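Local coordinates for histone-lysine N-methyltransferase SETMAR (Homo sapiens, PDB 3BO5), which methylates lysine of histone H3 using S-adenosyl-L-methionine through this domain and, as a fusion with a transposase-derived DNA-binding region, plays a role in DNA double-strand break repair, at residues Cys62-Lys66 and Thr67-Pro71; Cys111-Cys115 and Arg116-Val120; Phe131-His134 and Lys135-Trp138; Phe162-Val165 and Gln166-Ile169. The protein carries 2 engineered substitutions. All blocks are in the same frame, centred on the assembly; numbering follows the deposited sequence. Where two conformers were deposited one is given.

Contact 1. Residues Cys62-Lys66 and Thr67-Pro71; sequences CICVK and TPCLP. With ZN (zinc ion), chain D; ZN (zinc ion), chain B; ZN (zinc ion), chain C; GOL (glycerol), chain G.
No flat side chain lies between Cys62, Cys64 and Cys69, which meet through their sulfurs around a zinc ion, with no ring face or edge involved. The zinc of chain D is bound by Cys64 SG at 2.3 Å and by Cys62 SG and Cys69 SG at 2.4 Å each; Cys74 supplies the fourth sulfur. Two of these sulfurs bridge. Cys62 SG, turned in toward the cluster by a chi1 of 62°, also reaches the zinc of chain B, while Cys69 SG reaches that of chain C. The shared metal brings Cys62 SG and Cys69 SG to 3.8 Å, and Cys64 CB packs against Cys69 SG at 3.7 Å. Farther round the turn a glycerol, probably from the crystallisation liquor, fills the bend: its O3 accepts from Val65 N and, at 2.9 Å, from Lys66 N, whereas its O2 accepts from Thr67 N at 3.0 Å and donates to Thr67 O. Four polar backbone atoms of the bend are thereby occupied. Cys76, Cys105, Cys109, Cys111 and Cys115 complete the other two sites, giving the triangular cluster of three zinc ions and nine cysteines characteristic of the pre-SET domain.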
loop_
_atom_site.group_PDB
_atom_site.type_symbol
_atom_site.label_atom_id
_atom_site.label_comp_id
_atom_site.label_asym_id
_atom_site.label_seq_id
_atom_site.Cartn_x
_atom_site.Cartn_y
_atom_site.Cartn_z
ATOM N N CYS A 62 22.182 4.896 7.106
ATOM C CA CYS A 62 22.814 5.048 8.412
ATOM C C CYS A 62 24.238 4.550 8.348
ATOM O O CYS A 62 24.688 3.922 7.376
ATOM C CB CYS A 62 22.030 4.247 9.432
ATOM S SG CYS A 62 21.994 2.465 9.105
ATOM N N ILE A 63 24.945 4.840 9.470
ATOM C CA ILE A 63 26.355 4.476 9.480
ATOM C C ILE A 63 26.657 3.212 10.249
ATOM O O ILE A 63 27.819 2.871 10.412
ATOM C CB ILE A 63 27.240 5.608 10.062
ATOM C CG1 ILE A 63 26.940 5.851 11.534
ATOM C CG2 ILE A 63 27.078 6.896 9.216
ATOM C CD1 ILE A 63 27.896 6.888 12.229
ATOM N N CYS A 64 25.634 2.478 10.622
ATOM C CA CYS A 64 25.823 1.329 11.498
ATOM C C CYS A 64 26.444 0.246 10.685
ATOM O O CYS A 64 26.016 -0.014 9.536
ATOM C CB CYS A 64 24.462 0.834 11.941
ATOM S SG CYS A 64 23.443 2.172 12.565
ATOM N N VAL A 65 27.542 -0.301 11.182
ATOM C CA VAL A 65 28.070 -1.498 10.518
ATOM C C VAL A 65 28.595 -2.472 11.541
ATOM O O VAL A 65 28.368 -3.696 11.393
ATOM C CB VAL A 65 29.147 -1.187 9.491
ATOM C CG1 VAL A 65 30.353 -0.450 10.149
ATOM C CG2 VAL A 65 29.521 -2.542 8.705
ATOM N N LYS A 66 29.105 -1.948 12.662
ATOM C CA LYS A 66 29.735 -2.862 13.619
ATOM C C LYS A 66 28.720 -3.509 14.528
ATOM O O LYS A 66 28.988 -4.541 15.086
ATOM C CB LYS A 66 30.730 -2.097 14.466
ATOM C CG LYS A 66 31.976 -1.647 13.683
ATOM C CD LYS A 66 33.069 -1.138 14.574
ATOM C CE LYS A 66 32.736 0.145 15.233
ATOM N NZ LYS A 66 34.023 0.906 15.414
ATOM N N THR A 67 27.589 -2.858 14.753
ATOM C CA THR A 67 26.577 -3.415 15.689
ATOM C C THR A 67 25.225 -3.153 15.073
ATOM O O THR A 67 25.146 -2.314 14.160
ATOM C CB THR A 67 26.615 -2.715 17.106
ATOM O OG1 THR A 67 26.412 -1.314 16.943
ATOM C CG2 THR A 67 27.981 -2.940 17.770
ATOM N N PRO A 68 24.185 -3.835 15.540
ATOM C CA PRO A 68 22.876 -3.648 14.923
ATOM C C PRO A 68 22.361 -2.207 15.024
ATOM O O PRO A 68 22.718 -1.401 15.895
ATOM C CB PRO A 68 21.953 -4.570 15.738
ATOM C CG PRO A 68 22.940 -5.712 16.169
ATOM C CD PRO A 68 24.193 -4.959 16.526
ATOM N N CYS A 69 21.425 -1.937 14.109
ATOM C CA CYS A 69 20.801 -0.680 14.096
ATOM C C CYS A 69 19.857 -0.613 15.303
ATOM O O CYS A 69 18.900 -1.405 15.435
ATOM C CB CYS A 69 19.991 -0.543 12.787
ATOM S SG CYS A 69 21.092 -0.492 11.392
ATOM N N LEU A 70 20.123 0.366 16.113
ATOM C CA LEU A 70 19.270 0.619 17.295
ATOM C C LEU A 70 19.014 2.098 17.474
ATOM O O LEU A 70 19.822 2.972 17.079
ATOM C CB LEU A 70 19.888 -0.013 18.539
ATOM C CG LEU A 70 19.880 -1.558 18.584
ATOM C CD1 LEU A 70 20.953 -1.988 19.590
ATOM C CD2 LEU A 70 18.528 -2.111 18.942
ATOM N N PRO A 71 17.859 2.426 18.086
ATOM C CA PRO A 71 17.565 3.811 18.349
ATOM C C PRO A 71 18.656 4.538 19.151
ATOM O O PRO A 71 19.245 3.935 20.069
ATOM C CB PRO A 71 16.251 3.739 19.145
ATOM C CG PRO A 71 15.575 2.571 18.683
ATOM C CD PRO A 71 16.760 1.547 18.518
HETATM ZN ZN ZN D . 21.484 1.886 11.333
HETATM ZN ZN ZN B . 19.859 2.380 8.029
HETATM ZN ZN ZN C . 19.802 -1.240 9.557
HETATM C C1 GOL G . 26.614 1.963 15.550
HETATM O O1 GOL G . 27.180 2.782 16.560
HETATM C C2 GOL G . 27.637 0.960 15.003
HETATM O O2 GOL G . 26.929 0.024 14.180
HETATM C C3 GOL G . 28.765 1.658 14.214
HETATM O O3 GOL G . 29.430 0.824 13.261
#

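Contact 2. Residues Cys111-Cys115 and Arg116-Val120. With ZN (zinc ion), chain C.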
loop_
_atom_site.group_PDB
_atom_site.type_symbol
_atom_site.label_atom_id
_atom_site.label_comp_id
_atom_site.label_asym_id
_atom_site.label_seq_id
_atom_site.Cartn_x
_atom_site.Cartn_y
_atom_site.Cartn_z
ATOM N N CYS A 111 24.311 -1.948 7.481
ATOM C CA CYS A 111 23.756 -3.059 8.254
ATOM C C CYS A 111 23.381 -4.235 7.357
ATOM O O CYS A 111 23.137 -4.071 6.138
ATOM C CB CYS A 111 22.533 -2.610 9.077
ATOM S SG CYS A 111 21.273 -1.913 7.924
ATOM N N SER A 112 23.295 -5.436 7.912
ATOM C CA SER A 112 23.027 -6.594 7.078
ATOM C C SER A 112 21.610 -6.635 6.611
ATOM O O SER A 112 20.727 -5.883 7.119
ATOM C CB SER A 112 23.306 -7.907 7.798
ATOM O OG SER A 112 22.242 -8.218 8.652
ATOM N N ASP A 113 21.337 -7.536 5.673
ATOM C CA ASP A 113 19.968 -7.601 5.189
ATOM C C ASP A 113 19.040 -8.206 6.264
ATOM O O ASP A 113 17.809 -8.197 6.120
ATOM C CB ASP A 113 19.855 -8.237 3.785
ATOM C CG ASP A 113 20.342 -7.291 2.637
ATOM O OD1 ASP A 113 20.969 -7.825 1.699
ATOM O OD2 ASP A 113 20.086 -6.043 2.636
ATOM N N HIS A 114 19.622 -8.653 7.383
ATOM C CA HIS A 114 18.876 -9.127 8.552
ATOM C C HIS A 114 18.457 -8.045 9.538
ATOM O O HIS A 114 17.833 -8.293 10.581
ATOM C CB HIS A 114 19.626 -10.263 9.233
ATOM C CG HIS A 114 19.942 -11.362 8.273
ATOM N ND1 HIS A 114 21.226 -11.622 7.831
ATOM C CD2 HIS A 114 19.125 -12.190 7.575
ATOM C CE1 HIS A 114 21.191 -12.605 6.946
ATOM N NE2 HIS A 114 19.927 -12.966 6.771
ATOM N N CYS A 115 18.823 -6.813 9.202
ATOM C CA CYS A 115 18.529 -5.737 10.086
ATOM C C CYS A 115 17.006 -5.727 10.331
ATOM O O CYS A 115 16.230 -5.858 9.394
ATOM C CB CYS A 115 18.922 -4.406 9.405
ATOM S SG CYS A 115 18.457 -2.929 10.346
ATOM N N ARG A 116 16.615 -5.528 11.597
ATOM C CA ARG A 116 15.186 -5.477 11.971
ATOM C C ARG A 116 14.450 -4.304 11.375
ATOM O O ARG A 116 13.207 -4.335 11.387
ATOM C CB ARG A 116 14.966 -5.471 13.481
ATOM C CG ARG A 116 15.234 -6.895 13.999
ATOM C CD ARG A 116 15.682 -6.875 15.456
ATOM N NE ARG A 116 14.656 -6.478 16.414
ATOM C CZ ARG A 116 14.848 -6.530 17.733
ATOM N NH1 ARG A 116 13.888 -6.162 18.566
ATOM N NH2 ARG A 116 16.015 -6.956 18.216
ATOM N N ASN A 117 15.190 -3.326 10.855
ATOM C CA ASN A 117 14.539 -2.179 10.223
ATOM C C ASN A 117 14.459 -2.331 8.705
ATOM O O ASN A 117 14.400 -1.300 8.005
ATOM C CB ASN A 117 15.233 -0.852 10.617
ATOM C CG ASN A 117 14.398 0.346 10.341
ATOM O OD1 ASN A 117 13.220 0.353 10.672
ATOM N ND2 ASN A 117 15.027 1.400 9.815
ATOM N N ARG A 118 14.451 -3.577 8.226
ATOM C CA ARG A 118 14.179 -3.895 6.792
ATOM C C ARG A 118 13.000 -4.830 6.812
ATOM O O ARG A 118 13.137 -5.984 7.259
ATOM C CB ARG A 118 15.394 -4.577 6.133
ATOM C CG ARG A 118 16.657 -3.734 6.215
ATOM C CD ARG A 118 17.791 -4.543 5.707
ATOM N NE ARG A 118 19.095 -3.835 5.676
ATOM C CZ ARG A 118 19.499 -3.020 4.729
ATOM N NH1 ARG A 118 18.683 -2.644 3.763
ATOM N NH2 ARG A 118 20.765 -2.522 4.801
ATOM N N VAL A 119 11.847 -4.333 6.390
ATOM C CA VAL A 119 10.584 -5.119 6.450
ATOM C C VAL A 119 9.840 -4.902 5.148
ATOM O O VAL A 119 9.755 -5.858 4.372
ATOM C CB VAL A 119 9.720 -4.802 7.662
ATOM C CG1 VAL A 119 8.315 -5.368 7.541
ATOM C CG2 VAL A 119 10.414 -5.316 8.899
ATOM N N VAL A 120 9.334 -3.698 4.854
ATOM C CA VAL A 120 8.570 -3.536 3.581
ATOM C C VAL A 120 9.412 -3.970 2.387
ATOM O O VAL A 120 8.961 -4.625 1.424
ATOM C CB VAL A 120 8.174 -2.097 3.465
ATOM C CG1 VAL A 120 7.533 -1.760 2.095
ATOM C CG2 VAL A 120 7.211 -1.754 4.633
HETATM ZN ZN ZN C . 19.802 -1.240 9.557
HETATM O O HOH W 1 14.685 -8.098 8.913
#
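The carbonyl oxygen of Cys115 is gripped by two donors, Arg118 N at 3.1 Å, which closes a type I turn, and a water at 2.8 Å that also donates to Arg118 O. The Arg118 side chain runs back along the preceding turn, extended from CG to NE. Its NH2 donates to Cys111 O at 3.1 Å, approaching from above that carbonyl plane, and its NE makes a weak bond to Ser112 O. Over the centre of the guanidinium, 3.7 Å above its plane, lies OD2 of Asp113 in one of the residue's two conformers; because the oxygen lies over the face, no N-H points at it and the long salt bridge is one of charges alone. NH1 turns to Gln121 and Asn106. Cutting Arg118 back to an alanine is likely to leave the Cys111 and Ser112 carbonyls without these donors. Cys111 SG and Cys115 SG both bind the chain C zinc, and Asn117 N donates to Cys115 SG at 3.3 Å with an angle of 159°, a second hold on that sulfur. Cys69 and Cys105 complete this zinc site. Beyond it, Val119 and Val120 pack on Phe151 of strand 151-160, and Val120 also meets Ala232 and Phe234 of strand 230-235.

Contact 3. Residues Phe131-His134 and Lys135-Trp138. With SAH (S-adenosyl-L-homocysteine), chain F.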
loop_
_atom_site.group_PDB
_atom_site.type_symbol
_atom_site.label_atom_id
_atom_site.label_comp_id
_atom_site.label_asym_id
_atom_site.label_seq_id
_atom_site.Cartn_x
_atom_site.Cartn_y
_atom_site.Cartn_z
ATOM N N PHE A 131 -9.850 -12.449 -5.886
ATOM C CA PHE A 131 -11.059 -13.303 -5.974
ATOM C C PHE A 131 -12.296 -12.491 -6.275
ATOM O O PHE A 131 -12.322 -11.319 -6.019
ATOM C CB PHE A 131 -11.301 -14.087 -4.677
ATOM C CG PHE A 131 -11.811 -13.231 -3.523
ATOM C CD1 PHE A 131 -13.139 -13.343 -3.063
ATOM C CD2 PHE A 131 -10.989 -12.281 -2.965
ATOM C CE1 PHE A 131 -13.623 -12.517 -1.973
ATOM C CE2 PHE A 131 -11.458 -11.444 -1.889
ATOM C CZ PHE A 131 -12.775 -11.579 -1.428
ATOM N N LYS A 132 -13.305 -13.104 -6.878
ATOM C CA LYS A 132 -14.520 -12.350 -7.196
ATOM C C LYS A 132 -15.402 -12.239 -5.953
ATOM O O LYS A 132 -15.847 -13.239 -5.360
ATOM C CB LYS A 132 -15.252 -13.018 -8.350
ATOM C CG LYS A 132 -16.315 -12.095 -8.901
ATOM C CD LYS A 132 -15.654 -11.005 -9.735
ATOM C CE LYS A 132 -16.553 -9.881 -10.019
ATOM N NZ LYS A 132 -15.990 -9.272 -11.256
ATOM N N THR A 133 -15.597 -10.993 -5.541
ATOM C CA THR A 133 -16.498 -10.693 -4.431
ATOM C C THR A 133 -17.962 -10.694 -4.893
ATOM O O THR A 133 -18.208 -10.626 -6.092
ATOM C CB THR A 133 -16.242 -9.334 -3.724
ATOM O OG1 THR A 133 -16.631 -8.270 -4.602
ATOM C CG2 THR A 133 -14.773 -9.136 -3.370
ATOM N N HIS A 134 -18.892 -10.629 -3.908
ATOM C CA HIS A 134 -20.315 -10.681 -4.247
ATOM C C HIS A 134 -20.752 -9.398 -5.004
ATOM O O HIS A 134 -21.409 -9.475 -6.033
ATOM C CB HIS A 134 -21.134 -10.954 -2.968
ATOM C CG HIS A 134 -22.602 -11.096 -3.208
ATOM N ND1 HIS A 134 -23.099 -11.972 -4.149
ATOM C CD2 HIS A 134 -23.679 -10.473 -2.651
ATOM C CE1 HIS A 134 -24.424 -11.887 -4.159
ATOM N NE2 HIS A 134 -24.791 -10.967 -3.284
ATOM N N LYS A 135 -20.336 -8.250 -4.498
ATOM C CA LYS A 135 -20.836 -6.957 -5.025
ATOM C C LYS A 135 -19.807 -5.869 -5.280
ATOM O O LYS A 135 -20.175 -4.759 -5.641
ATOM C CB LYS A 135 -21.816 -6.404 -4.003
ATOM C CG LYS A 135 -23.102 -7.197 -3.974
ATOM C CD LYS A 135 -24.044 -6.660 -2.985
ATOM C CE LYS A 135 -24.604 -5.375 -3.560
ATOM N NZ LYS A 135 -25.625 -4.854 -2.746
ATOM N N LYS A 136 -18.526 -6.148 -5.016
ATOM C CA LYS A 136 -17.469 -5.130 -5.039
ATOM C C LYS A 136 -16.468 -5.389 -6.165
ATOM O O LYS A 136 -15.418 -4.732 -6.227
ATOM C CB LYS A 136 -16.759 -5.127 -3.665
ATOM C CG LYS A 136 -17.710 -4.851 -2.477
ATOM C CD LYS A 136 -16.962 -4.967 -1.135
ATOM C CE LYS A 136 -16.259 -6.286 -0.960
ATOM N NZ LYS A 136 -15.950 -6.431 0.540
ATOM N N GLY A 137 -16.791 -6.294 -7.118
ATOM C CA GLY A 137 -15.837 -6.656 -8.168
ATOM C C GLY A 137 -14.790 -7.544 -7.605
ATOM O O GLY A 137 -15.084 -8.357 -6.728
ATOM N N TRP A 138 -13.571 -7.429 -8.116
ATOM C CA TRP A 138 -12.521 -8.315 -7.614
ATOM C C TRP A 138 -12.016 -7.762 -6.293
ATOM O O TRP A 138 -12.130 -6.545 -6.013
ATOM C CB TRP A 138 -11.345 -8.355 -8.595
ATOM C CG TRP A 138 -11.742 -9.062 -9.830
ATOM C CD1 TRP A 138 -12.369 -8.529 -10.931
ATOM C CD2 TRP A 138 -11.691 -10.466 -10.029
ATOM N NE1 TRP A 138 -12.622 -9.551 -11.862
ATOM C CE2 TRP A 138 -12.236 -10.732 -11.312
ATOM C CE3 TRP A 138 -11.207 -11.519 -9.263
ATOM C CZ2 TRP A 138 -12.275 -12.027 -11.857
ATOM C CZ3 TRP A 138 -11.204 -12.817 -9.832
ATOM C CH2 TRP A 138 -11.793 -13.045 -11.086
HETATM N N SAH F . -12.996 -4.073 -6.928
HETATM C CA SAH F . -11.827 -3.525 -7.689
HETATM C CB SAH F . -10.547 -3.450 -6.824
HETATM C CG SAH F . -10.612 -2.199 -5.930
HETATM S SD SAH F . -10.488 -0.669 -6.901
HETATM C C SAH F . -11.621 -4.390 -8.953
HETATM O O SAH F . -12.454 -5.229 -9.281
HETATM O OXT SAH F . -10.554 -4.201 -9.624
HETATM C "C5'" SAH F . -11.881 0.250 -6.218
HETATM C "C4'" SAH F . -13.246 -0.160 -6.765
HETATM O "O4'" SAH F . -13.697 -1.381 -6.171
HETATM C "C3'" SAH F . -14.334 0.821 -6.442
HETATM O "O3'" SAH F . -14.363 1.900 -7.416
HETATM C "C2'" SAH F . -15.587 -0.006 -6.477
HETATM O "O2'" SAH F . -15.937 -0.400 -7.817
HETATM C "C1'" SAH F . -15.092 -1.281 -5.824
HETATM N N9 SAH F . -15.138 -1.230 -4.349
HETATM C C8 SAH F . -14.071 -1.264 -3.455
HETATM N N7 SAH F . -14.552 -1.290 -2.226
HETATM C C5 SAH F . -15.900 -1.311 -2.278
HETATM C C6 SAH F . -16.867 -1.301 -1.250
HETATM N N6 SAH F . -16.626 -1.376 0.060
HETATM N N1 SAH F . -18.184 -1.260 -1.696
HETATM C C2 SAH F . -18.501 -1.225 -3.018
HETATM N N3 SAH F . -17.592 -1.259 -4.056
HETATM C C4 SAH F . -16.303 -1.232 -3.614
HETATM O O HOH W 2 -18.797 -8.329 -7.770
#
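The turn joining strands 128-132 and 138-142, part of the cofactor site of the SET domain, is closed by Thr133 against Lys136 and Gly137. Gly137 O accepts from Thr133 N at 2.9 Å and from Thr133 OG1 at 2.6 Å, the two donors coming from opposite faces of the carbonyl plane. The same hydroxyl accepts from Lys136 N, chi1 of 71° setting OG1 where it can do both. A water links Thr133 O to Gly137 N. Gly137-Trp138-Gly139 matches the GXG motif of SET enzymes, and the backbone of Trp138 meets the amino-acid end of S-adenosyl-L-homocysteine twice: its N donates to ligand O at 2.7 Å, and its O accepts from ligand N at 2.8 Å and from Asn210. Lys136 lays CG and CD against the adenine and sends NZ to Glu244. Lys132, in a non-hydrogen-bonded antiparallel pair with Trp138, bends at chi2 (75°) to bring CD over the five-membered ring of Trp138, 3.9 Å from its centroid; NZ adds an off-centre cation-pi contact. A serine in place of Trp138 would probably leave the Lys132 chain without this face and free to turn. Farther along the indole, on the side Lys132 covers, Trp138 CE3 touches Phe131 C at 3.3 Å.

Contact 4. Residues Phe162-Val165 and Gln166-Ile169; sequences FSEV and QRRI
Charged groups dominate one side of the helix, where Glu164 faces both Arg167 and Arg168. Arg167 grips the carboxylate side-on: its NE donates to Glu164 OE1 at 3.0 Å, meeting that oxygen from above the carboxylate plane, and its NH2 donates to Glu164 OE2 at 2.9 Å in an almost straight bond of 175°. Arg168 NE reaches Glu164 OE2 at 2.8 Å on the anti lone pair, and Arg168 NH2 adds a weak bond to the same oxygen. OE2 thus carries two strong donors, one from each arginine, the guanidinium planes standing 38° (Arg167) and 78° (Arg168) from the carboxylate. A bend of the Glu164 chain at chi2 swings its carboxylate back along the helix toward them, and the two positive neighbours would be expected to keep it ionised. Main-chain bonds of the i to i+4 kind run from Gln166, Arg167, Arg168 and Ile169 N to the carbonyls of residues 162 to 165. Apolar contacts are fewer: Phe162 CE2 lies 3.7 Å from Gln166 CG, side by side; a water sits over the ring face and donates to Gln166 OE1, and Val165 CG1 meets Ile169 CG2 at 3.8 Å. The helix rests on the SET sheet, Val165 touching Leu160 of strand 151-160 and Phe196 of strand 193-199, while Arg168 NH1 bridges Glu158 and Asp198 on those same two strands.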
loop_
_atom_site.group_PDB
_atom_site.type_symbol
_atom_site.label_atom_id
_atom_site.label_comp_id
_atom_site.label_asym_id
_atom_site.label_seq_id
_atom_site.Cartn_x
_atom_site.Cartn_y
_atom_site.Cartn_z
ATOM N N PHE A 162 0.463 16.071 -10.089
ATOM C CA PHE A 162 -0.864 16.549 -9.783
ATOM C C PHE A 162 -1.727 16.769 -11.054
ATOM O O PHE A 162 -2.883 16.371 -11.102
ATOM C CB PHE A 162 -0.727 17.845 -8.971
ATOM C CG PHE A 162 -2.004 18.376 -8.424
ATOM C CD1 PHE A 162 -2.134 18.502 -7.053
ATOM C CD2 PHE A 162 -3.011 18.895 -9.239
ATOM C CE1 PHE A 162 -3.326 19.043 -6.524
ATOM C CE2 PHE A 162 -4.200 19.415 -8.702
ATOM C CZ PHE A 162 -4.363 19.478 -7.374
ATOM N N SER A 163 -1.130 17.416 -12.071
ATOM C CA SER A 163 -1.906 17.712 -13.286
ATOM C C SER A 163 -2.267 16.470 -14.040
ATOM O O SER A 163 -3.390 16.387 -14.584
ATOM C CB SER A 163 -1.237 18.742 -14.175
ATOM O OG SER A 163 -0.989 19.865 -13.394
ATOM N N GLU A 164 -1.327 15.491 -14.052
ATOM C CA GLU A 164 -1.652 14.199 -14.667
ATOM C C GLU A 164 -2.799 13.497 -13.935
ATOM O O GLU A 164 -3.631 12.868 -14.538
ATOM C CB GLU A 164 -0.423 13.326 -14.731
ATOM C CG GLU A 164 -0.746 11.943 -15.241
ATOM C CD GLU A 164 -1.003 11.912 -16.747
ATOM O OE1 GLU A 164 -0.800 12.960 -17.460
ATOM O OE2 GLU A 164 -1.457 10.848 -17.209
ATOM N N VAL A 165 -2.779 13.608 -12.611
ATOM C CA VAL A 165 -3.906 13.101 -11.796
ATOM C C VAL A 165 -5.233 13.717 -12.207
ATOM O O VAL A 165 -6.206 13.029 -12.502
ATOM C CB VAL A 165 -3.671 13.264 -10.308
ATOM C CG1 VAL A 165 -5.012 12.974 -9.525
ATOM C CG2 VAL A 165 -2.578 12.236 -9.939
ATOM N N GLN A 166 -5.225 15.046 -12.282
ATOM C CA GLN A 166 -6.418 15.737 -12.752
ATOM C C GLN A 166 -6.866 15.267 -14.116
ATOM O O GLN A 166 -8.056 15.089 -14.360
ATOM C CB GLN A 166 -6.154 17.223 -12.869
ATOM C CG GLN A 166 -5.970 17.849 -11.555
ATOM C CD GLN A 166 -7.273 17.845 -10.765
ATOM O OE1 GLN A 166 -7.343 17.245 -9.705
ATOM N NE2 GLN A 166 -8.323 18.491 -11.313
ATOM N N ARG A 167 -5.926 15.110 -15.026
ATOM C CA ARG A 167 -6.217 14.662 -16.359
ATOM C C ARG A 167 -6.882 13.290 -16.359
ATOM O O ARG A 167 -7.876 13.068 -17.046
ATOM C CB ARG A 167 -4.909 14.694 -17.145
ATOM C CG ARG A 167 -5.053 14.906 -18.641
ATOM C CD ARG A 167 -3.759 14.589 -19.395
ATOM N NE ARG A 167 -3.313 13.204 -19.124
ATOM C CZ ARG A 167 -3.826 12.129 -19.715
ATOM N NH1 ARG A 167 -4.744 12.234 -20.693
ATOM N NH2 ARG A 167 -3.412 10.944 -19.339
ATOM N N ARG A 168 -6.340 12.348 -15.581
ATOM C CA ARG A 168 -6.900 11.005 -15.556
ATOM C C ARG A 168 -8.234 10.912 -14.846
ATOM O O ARG A 168 -9.137 10.177 -15.270
ATOM C CB ARG A 168 -5.902 10.063 -14.849
ATOM C CG ARG A 168 -4.603 9.945 -15.582
ATOM C CD ARG A 168 -3.700 8.882 -14.966
ATOM N NE ARG A 168 -2.481 8.696 -15.741
ATOM C CZ ARG A 168 -1.628 7.671 -15.642
ATOM N NH1 ARG A 168 -1.826 6.684 -14.766
ATOM N NH2 ARG A 168 -0.541 7.655 -16.435
ATOM N N ILE A 169 -8.358 11.616 -13.730
ATOM C CA ILE A 169 -9.592 11.559 -12.963
ATOM C C ILE A 169 -10.751 12.070 -13.806
ATOM O O ILE A 169 -11.845 11.503 -13.722
ATOM C CB ILE A 169 -9.495 12.263 -11.590
ATOM C CG1 ILE A 169 -9.345 13.780 -11.740
ATOM C CG2 ILE A 169 -8.349 11.662 -10.752
ATOM C CD1 ILE A 169 -9.380 14.554 -10.418
HETATM O O HOH W 3 -5.006 16.137 -8.391
#

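In the fold
Contacts 1 and 2 belong to one zinc cluster: their centres are 11 Å apart, both bind the zinc of chain C, and Cys69 SG packs 3.5 Å from Cys111 CB. Contact 3 lies far off, on the opposite side of the chain's centre, with centres 46 Å from contact 1 and 36 Å from contact 2, so the pre-SET cluster is well removed from the cofactor. Contact 4 shares the SET domain with contact 3, their centres about 27 Å apart, yet does not touch it; the side chain of Ile169 comes to about 12 Å of S-adenosyl-L-homocysteine. Among the four, only contact 3 touches that ligand directly.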